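Local coordinates for Hia (Haemophilus influenzae, PDB 1S7M), which acts as a homotrimeric autotransporter adhesin of the bacterial outer membrane that recognises the host, this chain being the HiaBD1 part, at residues L55-D60 with G83-D88. Numbering follows the deposited sequence.
Sequences LKKFGD and GLTNLD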
ATOM      1  N   LEU A  55      12.492  -3.466  -3.638  1.00 23.04           N
ATOM      2  CA  LEU A  55      11.611  -2.927  -4.688  1.00 23.71           C
ATOM      3  C   LEU A  55      12.206  -1.653  -5.275  1.00 23.75           C
ATOM      4  O   LEU A  55      12.746  -0.829  -4.550  1.00 23.68           O
ATOM      5  CB  LEU A  55      10.206  -2.600  -4.144  1.00 20.29           C
ATOM      6  CG  LEU A  55       9.359  -3.803  -3.667  1.00 22.35           C
ATOM      7  CD1 LEU A  55       8.093  -3.301  -2.929  1.00 15.30           C
ATOM      8  CD2 LEU A  55       8.984  -4.688  -4.881  1.00 18.85           C
ATOM      9  N   LYS A  56      12.081  -1.489  -6.584  1.00 24.27           N
ATOM     10  CA  LYS A  56      12.574  -0.285  -7.256  1.00 26.93           C
ATOM     11  C   LYS A  56      11.352   0.517  -7.725  1.00 25.78           C
ATOM     12  O   LYS A  56      10.236   0.021  -7.706  1.00 22.92           O
ATOM     13  CB  LYS A  56      13.388  -0.635  -8.511  1.00 24.62           C
ATOM     14  CG  LYS A  56      14.662  -1.442  -8.305  1.00 32.09           C
ATOM     15  CD  LYS A  56      15.258  -1.786  -9.686  1.00 35.65           C
ATOM     16  CE  LYS A  56      16.506  -2.671  -9.617  1.00 36.76           C
ATOM     17  NZ  LYS A  56      16.229  -4.042  -9.069  1.00 40.98           N
ATOM     18  N   LYS A  57      11.602   1.747  -8.165  1.00 24.85           N
ATOM     19  CA  LYS A  57      10.579   2.619  -8.713  1.00 23.36           C
ATOM     20  C   LYS A  57      10.761   2.533 -10.213  1.00 23.43           C
ATOM     21  O   LYS A  57      11.875   2.321 -10.680  1.00 22.61           O
ATOM     22  CB  LYS A  57      10.824   4.069  -8.279  1.00 24.15           C
ATOM     23  CG  LYS A  57      10.780   4.300  -6.752  1.00 26.04           C
ATOM     24  CD  LYS A  57       9.539   3.650  -6.138  1.00 25.15           C
ATOM     25  CE  LYS A  57       9.252   4.185  -4.725  1.00 26.31           C
ATOM     26  NZ  LYS A  57      10.343   3.870  -3.791  1.00 27.11           N
ATOM     27  N   PHE A  58       9.690   2.707 -10.976  1.00 21.47           N
ATOM     28  CA  PHE A  58       9.836   2.691 -12.424  1.00 23.02           C
ATOM     29  C   PHE A  58      10.696   3.899 -12.808  1.00 24.00           C
ATOM     30  O   PHE A  58      10.499   5.017 -12.290  1.00 21.25           O
ATOM     31  CB  PHE A  58       8.477   2.785 -13.129  1.00 20.47           C
ATOM     32  CG  PHE A  58       7.684   1.501 -13.114  1.00 20.52           C
ATOM     33  CD1 PHE A  58       6.519   1.390 -12.350  1.00 18.15           C
ATOM     34  CD2 PHE A  58       8.089   0.409 -13.870  1.00 16.78           C
ATOM     35  CE1 PHE A  58       5.771   0.215 -12.341  1.00 14.65           C
ATOM     36  CE2 PHE A  58       7.343  -0.781 -13.872  1.00 18.70           C
ATOM     37  CZ  PHE A  58       6.176  -0.879 -13.101  1.00 16.02           C
ATOM     38  N   GLY A  59      11.641   3.677 -13.716  1.00 24.73           N
ATOM     39  CA  GLY A  59      12.502   4.758 -14.133  1.00 28.31           C
ATOM     40  C   GLY A  59      13.847   4.712 -13.437  1.00 31.43           C
ATOM     41  O   GLY A  59      14.742   5.489 -13.770  1.00 32.04           O
ATOM     42  N   ASP A  60      14.001   3.812 -12.469  1.00 32.17           N
ATOM     43  CA  ASP A  60      15.271   3.692 -11.758  1.00 36.20           C
ATOM     44  C   ASP A  60      16.334   3.055 -12.648  1.00 37.13           C
ATOM     45  O   ASP A  60      16.022   2.384 -13.632  1.00 34.96           O
ATOM     46  CB  ASP A  60      15.121   2.848 -10.480  1.00 37.57           C
ATOM     47  CG  ASP A  60      14.432   3.610  -9.335  1.00 40.57           C
ATOM     48  OD1 ASP A  60      14.020   4.778  -9.554  1.00 40.60           O
ATOM     49  OD2 ASP A  60      14.309   3.039  -8.215  1.00 38.98           O
ATOM     50  N   GLY A  83       8.739   6.978 -11.012  1.00 24.91           N
ATOM     51  CA  GLY A  83       8.659   7.106  -9.573  1.00 24.97           C
ATOM     52  C   GLY A  83       7.640   6.196  -8.911  1.00 21.74           C
ATOM     53  O   GLY A  83       7.689   6.010  -7.700  1.00 24.22           O
ATOM     54  N   LEU A  84       6.707   5.639  -9.680  1.00 22.53           N
ATOM     55  CA  LEU A  84       5.733   4.710  -9.092  1.00 21.63           C
ATOM     56  C   LEU A  84       6.478   3.420  -8.771  1.00 23.10           C
ATOM     57  O   LEU A  84       7.293   2.968  -9.571  1.00 21.10           O
ATOM     58  CB  LEU A  84       4.609   4.383 -10.074  1.00 19.00           C
ATOM     59  CG  LEU A  84       3.569   5.459 -10.367  1.00 17.74           C
ATOM     60  CD1 LEU A  84       2.488   4.878 -11.267  1.00 16.10           C
ATOM     61  CD2 LEU A  84       2.961   5.933  -9.046  1.00 17.19           C
ATOM     62  N   THR A  85       6.183   2.823  -7.620  1.00 22.99           N
ATOM     63  CA  THR A  85       6.824   1.566  -7.206  1.00 22.54           C
ATOM     64  C   THR A  85       6.623   0.449  -8.250  1.00 22.39           C
ATOM     65  O   THR A  85       5.534   0.283  -8.799  1.00 22.32           O
ATOM     66  CB  THR A  85       6.258   1.108  -5.850  1.00 23.19           C
ATOM     67  OG1 THR A  85       6.410   2.172  -4.896  1.00 25.35           O
ATOM     68  CG2 THR A  85       6.975  -0.130  -5.346  1.00 21.80           C
ATOM     69  N   ASN A  86       7.675  -0.311  -8.538  1.00 19.90           N
ATOM     70  CA  ASN A  86       7.559  -1.400  -9.522  1.00 18.91           C
ATOM     71  C   ASN A  86       7.480  -2.687  -8.737  1.00 18.42           C
ATOM     72  O   ASN A  86       8.471  -3.110  -8.142  1.00 18.06           O
ATOM     73  CB  ASN A  86       8.780  -1.422 -10.461  1.00 19.79           C
ATOM     74  CG  ASN A  86       8.800  -2.662 -11.389  1.00 20.47           C
ATOM     75  OD1 ASN A  86       7.839  -3.430 -11.454  1.00 16.54           O
ATOM     76  ND2 ASN A  86       9.893  -2.830 -12.123  1.00 22.65           N
ATOM     77  N   LEU A  87       6.297  -3.297  -8.715  1.00 17.26           N
ATOM     78  CA  LEU A  87       6.095  -4.523  -7.957  1.00 21.51           C
ATOM     79  C   LEU A  87       6.331  -5.790  -8.734  1.00 22.63           C
ATOM     80  O   LEU A  87       6.246  -6.871  -8.166  1.00 24.82           O
ATOM     81  CB  LEU A  87       4.660  -4.584  -7.403  1.00 20.48           C
ATOM     82  CG  LEU A  87       4.265  -3.451  -6.447  1.00 19.61           C
ATOM     83  CD1 LEU A  87       2.781  -3.520  -6.140  1.00 18.10           C
ATOM     84  CD2 LEU A  87       5.096  -3.567  -5.175  1.00 17.57           C
ATOM     85  N   ASP A  88       6.625  -5.674 -10.024  1.00 23.63           N
ATOM     86  CA  ASP A  88       6.773  -6.875 -10.844  1.00 24.59           C
ATOM     87  C   ASP A  88       8.132  -7.102 -11.526  1.00 24.44           C
ATOM     88  O   ASP A  88       8.195  -7.802 -12.539  1.00 24.80           O
ATOM     89  CB  ASP A  88       5.679  -6.887 -11.927  1.00 25.00           C
ATOM     90  CG  ASP A  88       4.279  -6.631 -11.365  1.00 29.23           C
ATOM     91  OD1 ASP A  88       3.900  -7.287 -10.371  1.00 30.58           O
ATOM     92  OD2 ASP A  88       3.552  -5.782 -11.934  1.00 32.07           O
TER
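Three backbone hydrogen bonds tie Lys56 and Phe58 to Gly83, Leu84 and Asn86. Asn86 N to Lys56 O (2.7 Å) and Phe58 N to Leu84 O (2.8 Å) flank the antiparallel, non-hydrogen-bonded pair Lys57 and Thr85; Gly83 N to Phe58 O (2.9 Å) adds a third bond, almost straight. Lys57 to Asp60 form a type II turn with Phe58 and Gly59 at its corner, and Asp60 OD2 accepts from Lys57 N, which meets it from above the carboxylate plane.

The side-chain contact centres on Phe58. Asn86 CB sits over the middle of one ring face, 3.7 Å from the centroid, a CH-pi contact. With Asn86 CG anti to its backbone N (chi1 172°), the amide lies stacked on the ring, its plane 15° from the ring's. Asn86 OD1 accepts from Asp88 N in an Asx turn and ND2 hydrogen-bonds Asn72 OD1 of helix 70-77.

Leu55 CD1 meets Leu87 CD2 at 3.8 Å. The bent Lys57 chain runs past Gly83 O and Thr85 and brings NZ to a hydrogen bond with Gly108 O.

In this GIN-type domain, backbone bonds set the pairing, while the amide, gripped at both ends, lies against the CE2 and CZ side of Phe58, whose side chain also packs on Ala136 of a second subunit.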